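PDB 6PYT: pyocin sheath PA0622 from Pseudomonas aeruginosa, which probably forms the contractile sheath around the inner tube of an R-type pyocin, whose shortening drives that tube through the envelope of a target bacterium. Local coordinates for residues Gly206-Thr211 and Ser219-Lys224; Ala20-Ser25 and Arg75-Ile80; Tyr215-Ser220 and Gln328-Asn333; Asn252-Thr257 and Gly268-Ser273. All blocks are in the same frame, centred on the assembly; numbering follows the deposited sequence.

Contact 1. Residues Gly206-Thr211 and Ser219-Lys224; sequences GLFAWT and SSPSNK
Lys224 turns back from its loop and runs along helix 201-214, meeting a different side chain at almost every step. Its CB lies 3.8 Å from CD1 of Leu207, and the two side chains cross at about a right angle. CG, beside the backbone N, approaches the indole of Trp210 at its edge and in the ring plane, 3.6 Å from CZ3. After the bend at chi2 (78°) the extended remainder continues along the helix toward its C-terminal end, so that CE passes 3.9 Å from CG2 of Thr211. At the tip, NZ donates to Ser220 O (2.6 Å), almost along the C=O axis; the ammonium also makes a cation-pi contact with Tyr215, and Lys224 packs on Asp303 of a neighbouring subunit. Pro221 fills the other half of the interface, its CB 3.6 Å from CD2 of Leu207 and its CG 3.6 Å from CE1 of Phe208. Thr211 OG1 bonds to Leu207 O within the helix. A loop thus folds back on the helix it has just left, within the subtilisin-like region of the tail sheath family; Ala209 and Trp210 reach strand 21-33, and Phe208 and Ser220 touch helix 281-295.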
loop_
_atom_site.group_PDB
_atom_site.type_symbol
_atom_site.label_atom_id
_atom_site.label_comp_id
_atom_site.label_asym_id
_atom_site.label_seq_id
_atom_site.Cartn_x
_atom_site.Cartn_y
_atom_site.Cartn_z
ATOM N N GLY B 206 -7.776 -60.092 3.951
ATOM C CA GLY B 206 -7.390 -58.944 3.153
ATOM C C GLY B 206 -7.823 -57.641 3.780
ATOM O O GLY B 206 -7.148 -56.623 3.634
ATOM N N LEU B 207 -8.944 -57.658 4.489
ATOM C CA LEU B 207 -9.422 -56.493 5.216
ATOM C C LEU B 207 -8.725 -56.333 6.553
ATOM O O LEU B 207 -8.614 -55.216 7.066
ATOM C CB LEU B 207 -10.932 -56.614 5.398
ATOM C CG LEU B 207 -11.745 -55.603 6.181
ATOM C CD1 LEU B 207 -12.980 -55.376 5.441
ATOM C CD2 LEU B 207 -12.113 -56.237 7.470
ATOM N N PHE B 208 -8.254 -57.436 7.124
ATOM C CA PHE B 208 -7.543 -57.378 8.386
ATOM C C PHE B 208 -6.193 -56.713 8.189
ATOM O O PHE B 208 -5.721 -55.986 9.066
ATOM C CB PHE B 208 -7.354 -58.792 8.912
ATOM C CG PHE B 208 -7.453 -58.921 10.390
ATOM C CD1 PHE B 208 -8.667 -59.229 10.970
ATOM C CD2 PHE B 208 -6.365 -58.722 11.200
ATOM C CE1 PHE B 208 -8.774 -59.379 12.324
ATOM C CE2 PHE B 208 -6.476 -58.855 12.566
ATOM C CZ PHE B 208 -7.687 -59.180 13.121
ATOM N N ALA B 209 -5.584 -56.929 7.024
ATOM C CA ALA B 209 -4.309 -56.331 6.661
ATOM C C ALA B 209 -4.469 -54.949 6.057
ATOM O O ALA B 209 -3.520 -54.159 6.082
ATOM C CB ALA B 209 -3.581 -57.236 5.672
ATOM N N TRP B 210 -5.638 -54.653 5.495
ATOM C CA TRP B 210 -5.914 -53.316 4.992
ATOM C C TRP B 210 -6.069 -52.319 6.126
ATOM O O TRP B 210 -5.713 -51.147 5.976
ATOM C CB TRP B 210 -7.185 -53.339 4.155
ATOM C CG TRP B 210 -7.531 -52.026 3.583
ATOM C CD1 TRP B 210 -6.969 -51.437 2.501
ATOM C CD2 TRP B 210 -8.463 -51.092 4.115
ATOM N NE1 TRP B 210 -7.531 -50.208 2.291
ATOM C CE2 TRP B 210 -8.449 -49.972 3.277
ATOM C CE3 TRP B 210 -9.324 -51.101 5.213
ATOM C CZ2 TRP B 210 -9.260 -48.874 3.496
ATOM C CZ3 TRP B 210 -10.126 -50.011 5.427
ATOM C CH2 TRP B 210 -10.089 -48.909 4.580
ATOM N N THR B 211 -6.602 -52.766 7.261
ATOM C CA THR B 211 -6.818 -51.889 8.401
ATOM C C THR B 211 -5.496 -51.471 9.030
ATOM O O THR B 211 -5.395 -50.385 9.609
ATOM C CB THR B 211 -7.712 -52.604 9.410
ATOM O OG1 THR B 211 -8.832 -53.164 8.718
ATOM C CG2 THR B 211 -8.254 -51.640 10.435
ATOM N N SER B 219 -6.568 -50.603 15.412
ATOM C CA SER B 219 -7.959 -50.386 15.061
ATOM C C SER B 219 -8.659 -51.713 14.813
ATOM O O SER B 219 -8.040 -52.718 14.463
ATOM C CB SER B 219 -8.078 -49.501 13.826
ATOM O OG SER B 219 -7.628 -48.189 14.088
ATOM N N SER B 220 -9.937 -51.705 15.001
ATOM C CA SER B 220 -10.622 -52.953 14.725
ATOM C C SER B 220 -11.036 -53.009 13.261
ATOM O O SER B 220 -11.296 -51.976 12.642
ATOM C CB SER B 220 -11.854 -53.097 15.610
ATOM O OG SER B 220 -12.849 -52.166 15.245
ATOM N N PRO B 221 -11.092 -54.197 12.682
ATOM C CA PRO B 221 -11.562 -54.325 11.299
ATOM C C PRO B 221 -13.066 -54.508 11.213
ATOM O O PRO B 221 -13.596 -54.927 10.184
ATOM C CB PRO B 221 -10.825 -55.572 10.812
ATOM C CG PRO B 221 -10.686 -56.382 12.018
ATOM C CD PRO B 221 -10.465 -55.440 13.155
ATOM N N SER B 222 -13.759 -54.177 12.292
ATOM C CA SER B 222 -15.101 -54.649 12.574
ATOM C C SER B 222 -16.199 -53.823 11.949
ATOM O O SER B 222 -17.369 -54.055 12.257
ATOM C CB SER B 222 -15.324 -54.667 14.068
ATOM O OG SER B 222 -16.643 -55.051 14.359
ATOM N N ASN B 223 -15.874 -52.838 11.137
ATOM C CA ASN B 223 -16.923 -52.140 10.413
ATOM C C ASN B 223 -16.446 -51.791 9.015
ATOM O O ASN B 223 -17.120 -51.031 8.312
ATOM C CB ASN B 223 -17.353 -50.894 11.183
ATOM C CG ASN B 223 -18.748 -50.448 10.840
ATOM O OD1 ASN B 223 -19.426 -51.071 10.037
ATOM N ND2 ASN B 223 -19.189 -49.367 11.457
ATOM N N LYS B 224 -15.313 -52.325 8.592
ATOM C CA LYS B 224 -14.712 -51.955 7.327
ATOM C C LYS B 224 -15.317 -52.772 6.194
ATOM O O LYS B 224 -16.035 -53.746 6.408
ATOM C CB LYS B 224 -13.194 -52.129 7.382
ATOM C CG LYS B 224 -12.442 -50.944 7.991
ATOM C CD LYS B 224 -12.489 -50.895 9.501
ATOM C CE LYS B 224 -11.671 -49.743 10.033
ATOM N NZ LYS B 224 -11.777 -49.648 11.517
#

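Contact 2. Residues Ala20-Ser25 and Arg75-Ile80; sequences ALPASS and RAQAVI
Leu21 O is the best-held polar atom where strands 21-33 and 76-86 start to run together, and across the contact a single donor grips it. Gln77 N lies 3.0 Å from Leu21 O, with its N-H pointing straight at the oxygen (173°), although the donor stands 39° out of the carbonyl plane. The return bond, from Ala23 N to Gln77 O at 3.5 Å, is weak. Pro22, between these two anchors, has no N-H to contribute. Gln77 is the centre of an inverse gamma turn, closed by a weak bond from Ala78 N to Ala76 O, and the parallel pairing is loose here; further along, backbone bonding between Val79 and Ile27 carries it on.

Small apolar groups pack around this start. The methyl CB of Ala20 sits 3.4 Å from Arg75 O, and CB of Ala23 meets CB of Ala76 at 4.1 Å on the side toward helix 201-214, where Ala76 and Leu21 both touch Trp210. On the opposite, exposed face the Gln77 chain leaves with CG anti to the backbone N (chi1 -169°) and stays extended, which brings OE1 alongside Pro22, 3.7 Å from its CB. The chemistry is mainly that of the backbone: one good bond is the main polar link between the segments, the methyls of Ala23 and Ala76 lie against helix 201-214, consistent with close packing, and the Gln77 amide stays at the solvent face.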
loop_
_atom_site.group_PDB
_atom_site.type_symbol
_atom_site.label_atom_id
_atom_site.label_comp_id
_atom_site.label_asym_id
_atom_site.label_seq_id
_atom_site.Cartn_x
_atom_site.Cartn_y
_atom_site.Cartn_z
ATOM N N ALA B 20 -5.520 -51.103 -4.801
ATOM C CA ALA B 20 -5.655 -51.329 -3.377
ATOM C C ALA B 20 -4.486 -50.645 -2.695
ATOM O O ALA B 20 -3.445 -50.402 -3.311
ATOM C CB ALA B 20 -5.686 -52.822 -3.052
ATOM N N LEU B 21 -4.673 -50.310 -1.426
ATOM C CA LEU B 21 -3.585 -49.715 -0.663
ATOM C C LEU B 21 -2.507 -50.759 -0.413
ATOM O O LEU B 21 -2.823 -51.889 -0.023
ATOM C CB LEU B 21 -4.072 -49.148 0.671
ATOM C CG LEU B 21 -4.615 -47.719 0.739
ATOM C CD1 LEU B 21 -5.990 -47.589 0.106
ATOM C CD2 LEU B 21 -4.639 -47.255 2.189
ATOM N N PRO B 22 -1.237 -50.431 -0.641
ATOM C CA PRO B 22 -0.152 -51.369 -0.315
ATOM C C PRO B 22 0.004 -51.507 1.193
ATOM O O PRO B 22 0.252 -50.529 1.897
ATOM C CB PRO B 22 1.077 -50.725 -0.965
ATOM C CG PRO B 22 0.731 -49.268 -1.081
ATOM C CD PRO B 22 -0.748 -49.206 -1.295
ATOM N N ALA B 23 -0.163 -52.729 1.685
ATOM C CA ALA B 23 -0.126 -53.021 3.109
ATOM C C ALA B 23 1.195 -53.671 3.492
ATOM O O ALA B 23 1.869 -54.288 2.665
ATOM C CB ALA B 23 -1.281 -53.941 3.501
ATOM N N SER B 24 1.557 -53.531 4.765
ATOM C CA SER B 24 2.790 -54.105 5.282
ATOM C C SER B 24 2.587 -55.441 5.976
ATOM O O SER B 24 3.573 -56.128 6.257
ATOM C CB SER B 24 3.464 -53.139 6.261
ATOM O OG SER B 24 3.879 -51.952 5.607
ATOM N N SER B 25 1.348 -55.818 6.266
ATOM C CA SER B 25 1.092 -57.073 6.950
ATOM C C SER B 25 1.326 -58.254 6.017
ATOM O O SER B 25 1.133 -58.164 4.804
ATOM C CB SER B 25 -0.337 -57.106 7.480
ATOM O OG SER B 25 -0.622 -58.353 8.076
ATOM N N ARG B 75 -8.497 -56.037 -1.889
ATOM C CA ARG B 75 -8.611 -55.111 -0.777
ATOM C C ARG B 75 -7.278 -54.540 -0.334
ATOM O O ARG B 75 -7.197 -53.350 -0.030
ATOM C CB ARG B 75 -9.308 -55.803 0.394
ATOM C CG ARG B 75 -9.636 -54.893 1.549
ATOM C CD ARG B 75 -10.421 -53.699 1.059
ATOM N NE ARG B 75 -11.014 -52.922 2.121
ATOM C CZ ARG B 75 -11.400 -51.663 1.985
ATOM N NH1 ARG B 75 -11.186 -51.027 0.842
ATOM N NH2 ARG B 75 -11.968 -51.028 2.988
ATOM N N ALA B 76 -6.224 -55.342 -0.314
ATOM C CA ALA B 76 -4.917 -54.863 0.094
ATOM C C ALA B 76 -3.856 -55.490 -0.785
ATOM O O ALA B 76 -3.966 -56.655 -1.164
ATOM C CB ALA B 76 -4.640 -55.189 1.562
ATOM N N GLN B 77 -2.827 -54.714 -1.104
ATOM C CA GLN B 77 -1.683 -55.223 -1.855
ATOM C C GLN B 77 -0.694 -55.824 -0.856
ATOM O O GLN B 77 0.384 -55.298 -0.581
ATOM C CB GLN B 77 -1.065 -54.111 -2.690
ATOM C CG GLN B 77 -0.038 -54.556 -3.709
ATOM C CD GLN B 77 0.540 -53.390 -4.478
ATOM O OE1 GLN B 77 0.196 -52.236 -4.226
ATOM N NE2 GLN B 77 1.428 -53.682 -5.417
ATOM N N ALA B 78 -1.103 -56.953 -0.295
ATOM C CA ALA B 78 -0.438 -57.540 0.851
ATOM C C ALA B 78 0.597 -58.565 0.413
ATOM O O ALA B 78 0.631 -59.011 -0.732
ATOM C CB ALA B 78 -1.458 -58.190 1.780
ATOM N N VAL B 79 1.449 -58.933 1.350
ATOM C CA VAL B 79 2.449 -59.966 1.131
ATOM C C VAL B 79 1.875 -61.280 1.627
ATOM O O VAL B 79 1.397 -61.368 2.760
ATOM C CB VAL B 79 3.758 -59.618 1.853
ATOM C CG1 VAL B 79 4.735 -60.757 1.753
ATOM C CG2 VAL B 79 4.357 -58.363 1.269
ATOM N N ILE B 80 1.884 -62.298 0.774
ATOM C CA ILE B 80 1.252 -63.572 1.085
ATOM C C ILE B 80 2.289 -64.673 0.956
ATOM O O ILE B 80 2.793 -64.933 -0.142
ATOM C CB ILE B 80 0.053 -63.854 0.171
ATOM C CG1 ILE B 80 -1.017 -62.784 0.338
ATOM C CG2 ILE B 80 -0.538 -65.195 0.491
ATOM C CD1 ILE B 80 -2.063 -62.818 -0.729
#

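Contact 3. Residues Tyr215-Ser220 and Gln328-Asn333; sequences YGFWSS and QGAVIN
The indole of Trp218 is the centre of this contact, lying with one face against the backbone of Gly329 and Ala330. Ala330 CA sits over that face, 4.0 Å from the centroid of the five-membered ring, in a CH-pi contact. Gly329 O lies over the same face, 3.4 Å from NE1, but the angle is too poor for a hydrogen bond. Toward the six-membered ring, the methyl CB of Ala330 approaches CE3 of Trp218 at 3.6 Å, while Gln328 O comes in obliquely, 3.2 Å from CZ2. Phe217 adds its tip, CZ, 4.2 Å from Ala330 CB.

Both segments follow helix ends: Gly216 is the first residue to leave helix 201-214 and Gly329 helix 310-328, each with positive phi (90° and 98°). Gly216 also opens a type I beta turn, closed by Ser219 N to Gly216 O at 3.1 Å, and its two middle residues, Phe217 and Trp218, pack the subtilisin-like region against the C-terminal region.

The opposite face of the indole is placed over Tyr215 O and Gly216 CA by chi1 of Trp218 (60°), which sets CG between the backbone N and the carbonyl carbon. CE3 of Trp218 stands over the centre of the Phe217 ring. Farther out, Ser219 OG donates to Tyr215 O at 3.0 Å, from above the carbonyl plane. Leu289 and Thr286 of helix 281-295 touch Phe217 and Trp218 respectively.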
loop_
_atom_site.group_PDB
_atom_site.type_symbol
_atom_site.label_atom_id
_atom_site.label_comp_id
_atom_site.label_asym_id
_atom_site.label_seq_id
_atom_site.Cartn_x
_atom_site.Cartn_y
_atom_site.Cartn_z
ATOM N N TYR B 215 -5.574 -47.470 9.045
ATOM C CA TYR B 215 -5.999 -47.141 10.397
ATOM C C TYR B 215 -5.045 -47.616 11.481
ATOM O O TYR B 215 -5.203 -47.209 12.633
ATOM C CB TYR B 215 -7.384 -47.721 10.660
ATOM C CG TYR B 215 -8.442 -47.113 9.787
ATOM C CD1 TYR B 215 -8.964 -45.861 10.069
ATOM C CD2 TYR B 215 -8.918 -47.789 8.673
ATOM C CE1 TYR B 215 -9.933 -45.298 9.268
ATOM C CE2 TYR B 215 -9.889 -47.240 7.870
ATOM C CZ TYR B 215 -10.393 -45.994 8.172
ATOM O OH TYR B 215 -11.362 -45.439 7.370
ATOM N N GLY B 216 -4.072 -48.450 11.156
ATOM C CA GLY B 216 -3.162 -48.967 12.152
ATOM C C GLY B 216 -3.658 -50.260 12.772
ATOM O O GLY B 216 -4.851 -50.554 12.804
ATOM N N PHE B 217 -2.706 -51.033 13.303
ATOM C CA PHE B 217 -2.998 -52.377 13.785
ATOM C C PHE B 217 -3.846 -52.395 15.048
ATOM O O PHE B 217 -4.410 -53.439 15.381
ATOM C CB PHE B 217 -1.699 -53.162 14.012
ATOM C CG PHE B 217 -0.751 -52.539 15.004
ATOM C CD1 PHE B 217 0.235 -51.672 14.577
ATOM C CD2 PHE B 217 -0.816 -52.849 16.355
ATOM C CE1 PHE B 217 1.111 -51.107 15.471
ATOM C CE2 PHE B 217 0.056 -52.280 17.250
ATOM C CZ PHE B 217 1.019 -51.414 16.806
ATOM N N TRP B 218 -3.943 -51.277 15.758
ATOM C CA TRP B 218 -4.770 -51.216 16.952
ATOM C C TRP B 218 -6.239 -51.000 16.634
ATOM O O TRP B 218 -7.077 -51.174 17.517
ATOM C CB TRP B 218 -4.281 -50.097 17.868
ATOM C CG TRP B 218 -4.337 -48.756 17.230
ATOM C CD1 TRP B 218 -5.364 -47.867 17.278
ATOM C CD2 TRP B 218 -3.329 -48.160 16.419
ATOM N NE1 TRP B 218 -5.054 -46.746 16.558
ATOM C CE2 TRP B 218 -3.807 -46.904 16.019
ATOM C CE3 TRP B 218 -2.065 -48.567 15.993
ATOM C CZ2 TRP B 218 -3.068 -46.054 15.213
ATOM C CZ3 TRP B 218 -1.333 -47.722 15.205
ATOM C CH2 TRP B 218 -1.832 -46.480 14.821
ATOM N N SER B 219 -6.568 -50.603 15.412
ATOM C CA SER B 219 -7.959 -50.386 15.061
ATOM C C SER B 219 -8.659 -51.713 14.813
ATOM O O SER B 219 -8.040 -52.718 14.463
ATOM C CB SER B 219 -8.078 -49.501 13.826
ATOM O OG SER B 219 -7.628 -48.189 14.088
ATOM N N SER B 220 -9.937 -51.705 15.001
ATOM C CA SER B 220 -10.622 -52.953 14.725
ATOM C C SER B 220 -11.036 -53.009 13.261
ATOM O O SER B 220 -11.296 -51.976 12.642
ATOM C CB SER B 220 -11.854 -53.097 15.610
ATOM O OG SER B 220 -12.849 -52.166 15.245
ATOM N N GLN B 328 1.253 -42.174 17.886
ATOM C CA GLN B 328 0.349 -42.494 16.798
ATOM C C GLN B 328 -0.945 -43.131 17.268
ATOM O O GLN B 328 -1.816 -43.397 16.438
ATOM C CB GLN B 328 1.060 -43.388 15.785
ATOM C CG GLN B 328 1.558 -44.702 16.317
ATOM C CD GLN B 328 2.378 -45.442 15.282
ATOM O OE1 GLN B 328 2.554 -44.968 14.167
ATOM N NE2 GLN B 328 2.876 -46.610 15.644
ATOM N N GLY B 329 -1.099 -43.364 18.564
ATOM C CA GLY B 329 -2.365 -43.786 19.116
ATOM C C GLY B 329 -2.523 -45.267 19.350
ATOM O O GLY B 329 -3.654 -45.722 19.529
ATOM N N ALA B 330 -1.434 -46.034 19.359
ATOM C CA ALA B 330 -1.557 -47.475 19.551
ATOM C C ALA B 330 -1.865 -47.808 20.999
ATOM O O ALA B 330 -2.651 -48.717 21.286
ATOM C CB ALA B 330 -0.278 -48.179 19.108
ATOM N N VAL B 331 -1.241 -47.090 21.927
ATOM C CA VAL B 331 -1.430 -47.286 23.352
ATOM C C VAL B 331 -1.891 -45.967 23.944
ATOM O O VAL B 331 -2.057 -44.970 23.241
ATOM C CB VAL B 331 -0.141 -47.765 24.044
ATOM C CG1 VAL B 331 0.336 -49.054 23.419
ATOM C CG2 VAL B 331 0.935 -46.711 23.954
ATOM N N ILE B 332 -2.095 -45.974 25.256
ATOM C CA ILE B 332 -2.343 -44.770 26.038
ATOM C C ILE B 332 -1.610 -44.900 27.372
ATOM O O ILE B 332 -1.988 -45.721 28.216
ATOM C CB ILE B 332 -3.846 -44.503 26.230
ATOM C CG1 ILE B 332 -4.627 -45.805 26.424
ATOM C CG2 ILE B 332 -4.411 -43.673 25.096
ATOM C CD1 ILE B 332 -6.089 -45.614 26.664
ATOM N N ASN B 333 -0.546 -44.109 27.543
ATOM C CA ASN B 333 0.236 -43.982 28.781
ATOM C C ASN B 333 0.824 -45.323 29.231
ATOM O O ASN B 333 0.446 -45.889 30.243
ATOM C CB ASN B 333 -0.587 -43.346 29.907
ATOM C CG ASN B 333 -0.990 -41.922 29.600
ATOM O OD1 ASN B 333 -2.174 -41.619 29.464
ATOM N ND2 ASN B 333 -0.008 -41.037 29.485
#

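Contact 4. Residues Asn252-Thr257 and Gly268-Ser273; sequences NANIAT and GNRTLS
Asn254 carries the close-packed half of this contact, its side chain directed at the backbone of Arg270-Leu272. CB of Asn254 lies 3.4 Å from Thr271 O. Leu272 answers from its own side: its CD2 reaches the main chain, 3.3 Å from Asn254 O, and meets Asn254 CB at 3.8 Å. At the other end, Ala256 and Gly268 pass with CB of Ala256 3.5 Å from Gly268 N; segment 268-273 has a glycine there, where a CB would clash with Ala256 CA, and the two alpha carbons come within 3.7 Å.

The geometry of Asn254 follows from its place in the chain. With a positive phi of 62° it is the C-prime residue of a Schellman motif that ends helix 246-251, in which Ile255 N bonds to Leu250 O and Asn254 N to Asn251 O. The chain then enters the short, weakly bonded strand 255-256, at one edge of the mixed sheet within this chain. Ala256 shares backbone hydrogen bonding with Met180 of strand 178-181, and Leu272, the centre of an inverse gamma turn, with Leu178 of the same strand. The two segments are therefore joined through this common neighbour and by van der Waals packing.

The partly exposed side is looser. The Asn254 amide, with CG beside the backbone N (chi1 -58°), places ND2 3.5 Å from CB of Arg270, an approach to the aliphatic root of that side chain. Beyond its bend at chi2, Arg270 leads away from Asn254, and its charge makes a cation-pi contact with Phe3 of a neighbouring subunit.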
loop_
_atom_site.group_PDB
_atom_site.type_symbol
_atom_site.label_atom_id
_atom_site.label_comp_id
_atom_site.label_asym_id
_atom_site.label_seq_id
_atom_site.Cartn_x
_atom_site.Cartn_y
_atom_site.Cartn_z
ATOM N N ASN B 252 -22.580 -63.149 19.870
ATOM C CA ASN B 252 -22.553 -63.696 21.220
ATOM C C ASN B 252 -21.974 -65.100 21.281
ATOM O O ASN B 252 -21.747 -65.606 22.383
ATOM C CB ASN B 252 -23.951 -63.685 21.821
ATOM C CG ASN B 252 -24.380 -62.309 22.246
ATOM O OD1 ASN B 252 -23.609 -61.567 22.846
ATOM N ND2 ASN B 252 -25.614 -61.954 21.934
ATOM N N ALA B 253 -21.749 -65.742 20.138
ATOM C CA ALA B 253 -20.946 -66.948 20.058
ATOM C C ALA B 253 -19.523 -66.647 19.613
ATOM O O ALA B 253 -18.803 -67.566 19.208
ATOM C CB ALA B 253 -21.599 -67.956 19.117
ATOM N N ASN B 254 -19.132 -65.366 19.672
ATOM C CA ASN B 254 -17.796 -64.858 19.330
ATOM C C ASN B 254 -17.438 -65.121 17.868
ATOM O O ASN B 254 -16.334 -65.558 17.549
ATOM C CB ASN B 254 -16.723 -65.416 20.267
ATOM C CG ASN B 254 -16.991 -65.084 21.715
ATOM O OD1 ASN B 254 -17.123 -65.974 22.550
ATOM N ND2 ASN B 254 -17.103 -63.802 22.016
ATOM N N ILE B 255 -18.371 -64.828 16.969
ATOM C CA ILE B 255 -18.180 -65.001 15.535
ATOM C C ILE B 255 -18.434 -63.665 14.853
ATOM O O ILE B 255 -19.458 -63.022 15.107
ATOM C CB ILE B 255 -19.117 -66.083 14.971
ATOM C CG1 ILE B 255 -18.822 -67.438 15.603
ATOM C CG2 ILE B 255 -19.020 -66.168 13.485
ATOM C CD1 ILE B 255 -19.885 -68.451 15.324
ATOM N N ALA B 256 -17.509 -63.243 13.999
ATOM C CA ALA B 256 -17.759 -62.098 13.143
ATOM C C ALA B 256 -18.611 -62.493 11.948
ATOM O O ALA B 256 -18.525 -63.610 11.441
ATOM C CB ALA B 256 -16.452 -61.494 12.653
ATOM N N THR B 257 -19.440 -61.559 11.494
ATOM C CA THR B 257 -20.342 -61.785 10.376
ATOM C C THR B 257 -20.121 -60.731 9.306
ATOM O O THR B 257 -19.232 -59.886 9.402
ATOM C CB THR B 257 -21.809 -61.759 10.816
ATOM O OG1 THR B 257 -22.115 -60.494 11.413
ATOM C CG2 THR B 257 -22.084 -62.844 11.798
ATOM N N GLY B 268 -18.216 -58.510 13.412
ATOM C CA GLY B 268 -17.787 -58.745 14.776
ATOM C C GLY B 268 -16.357 -58.306 15.046
ATOM O O GLY B 268 -15.563 -58.077 14.140
ATOM N N ASN B 269 -16.036 -58.162 16.336
ATOM C CA ASN B 269 -14.659 -57.926 16.758
ATOM C C ASN B 269 -14.254 -58.713 17.994
ATOM O O ASN B 269 -13.198 -58.428 18.566
ATOM C CB ASN B 269 -14.385 -56.447 17.011
ATOM C CG ASN B 269 -15.426 -55.795 17.876
ATOM O OD1 ASN B 269 -16.356 -56.440 18.352
ATOM N ND2 ASN B 269 -15.282 -54.497 18.079
ATOM N N ARG B 270 -15.046 -59.677 18.430
ATOM C CA ARG B 270 -14.621 -60.569 19.489
ATOM C C ARG B 270 -13.843 -61.723 18.888
ATOM O O ARG B 270 -14.204 -62.244 17.830
ATOM C CB ARG B 270 -15.815 -61.110 20.270
ATOM C CG ARG B 270 -16.661 -60.061 20.919
ATOM C CD ARG B 270 -15.888 -59.340 21.979
ATOM N NE ARG B 270 -16.710 -58.358 22.667
ATOM C CZ ARG B 270 -17.324 -58.581 23.819
ATOM N NH1 ARG B 270 -17.188 -59.746 24.425
ATOM N NH2 ARG B 270 -18.052 -57.628 24.373
ATOM N N THR B 271 -12.768 -62.109 19.556
ATOM C CA THR B 271 -12.072 -63.334 19.211
ATOM C C THR B 271 -12.697 -64.496 19.975
ATOM O O THR B 271 -13.549 -64.310 20.843
ATOM C CB THR B 271 -10.584 -63.203 19.515
ATOM O OG1 THR B 271 -9.881 -64.317 18.964
ATOM C CG2 THR B 271 -10.359 -63.183 20.981
ATOM N N LEU B 272 -12.268 -65.714 19.652
ATOM C CA LEU B 272 -12.882 -66.885 20.270
ATOM C C LEU B 272 -12.279 -67.233 21.620
ATOM O O LEU B 272 -11.998 -68.403 21.880
ATOM C CB LEU B 272 -12.761 -68.099 19.353
ATOM C CG LEU B 272 -13.685 -68.165 18.153
ATOM C CD1 LEU B 272 -13.252 -69.276 17.231
ATOM C CD2 LEU B 272 -15.073 -68.431 18.657
ATOM N N SER B 273 -12.132 -66.261 22.505
ATOM C CA SER B 273 -11.455 -66.481 23.769
ATOM C C SER B 273 -12.459 -66.709 24.885
ATOM O O SER B 273 -13.545 -66.127 24.907
ATOM C CB SER B 273 -10.556 -65.297 24.120
ATOM O OG SER B 273 -9.956 -65.472 25.388
#

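In the fold
From the N terminus, contact 2 comes first, closing a loop of 49 residues to pair strands 21-33 and 76-86 of the mixed sheet. Contact 1 follows in series, folding the chain back on helix 201-214 after seven residues, and touches contact 2 where Trp210 meets Arg75. Contact 3 starts on the same loop, sharing Ser219 and Ser220 with contact 1, and spans 107 residues to bring the subtilisin-like region to the C-terminal region. Contact 4 is nested inside that span; Ser222 of contact 1 packs on its Gly268 and Asn269. Contacts 2 and 4 reach the same sheet at well-separated places, their centres about 24 Å apart.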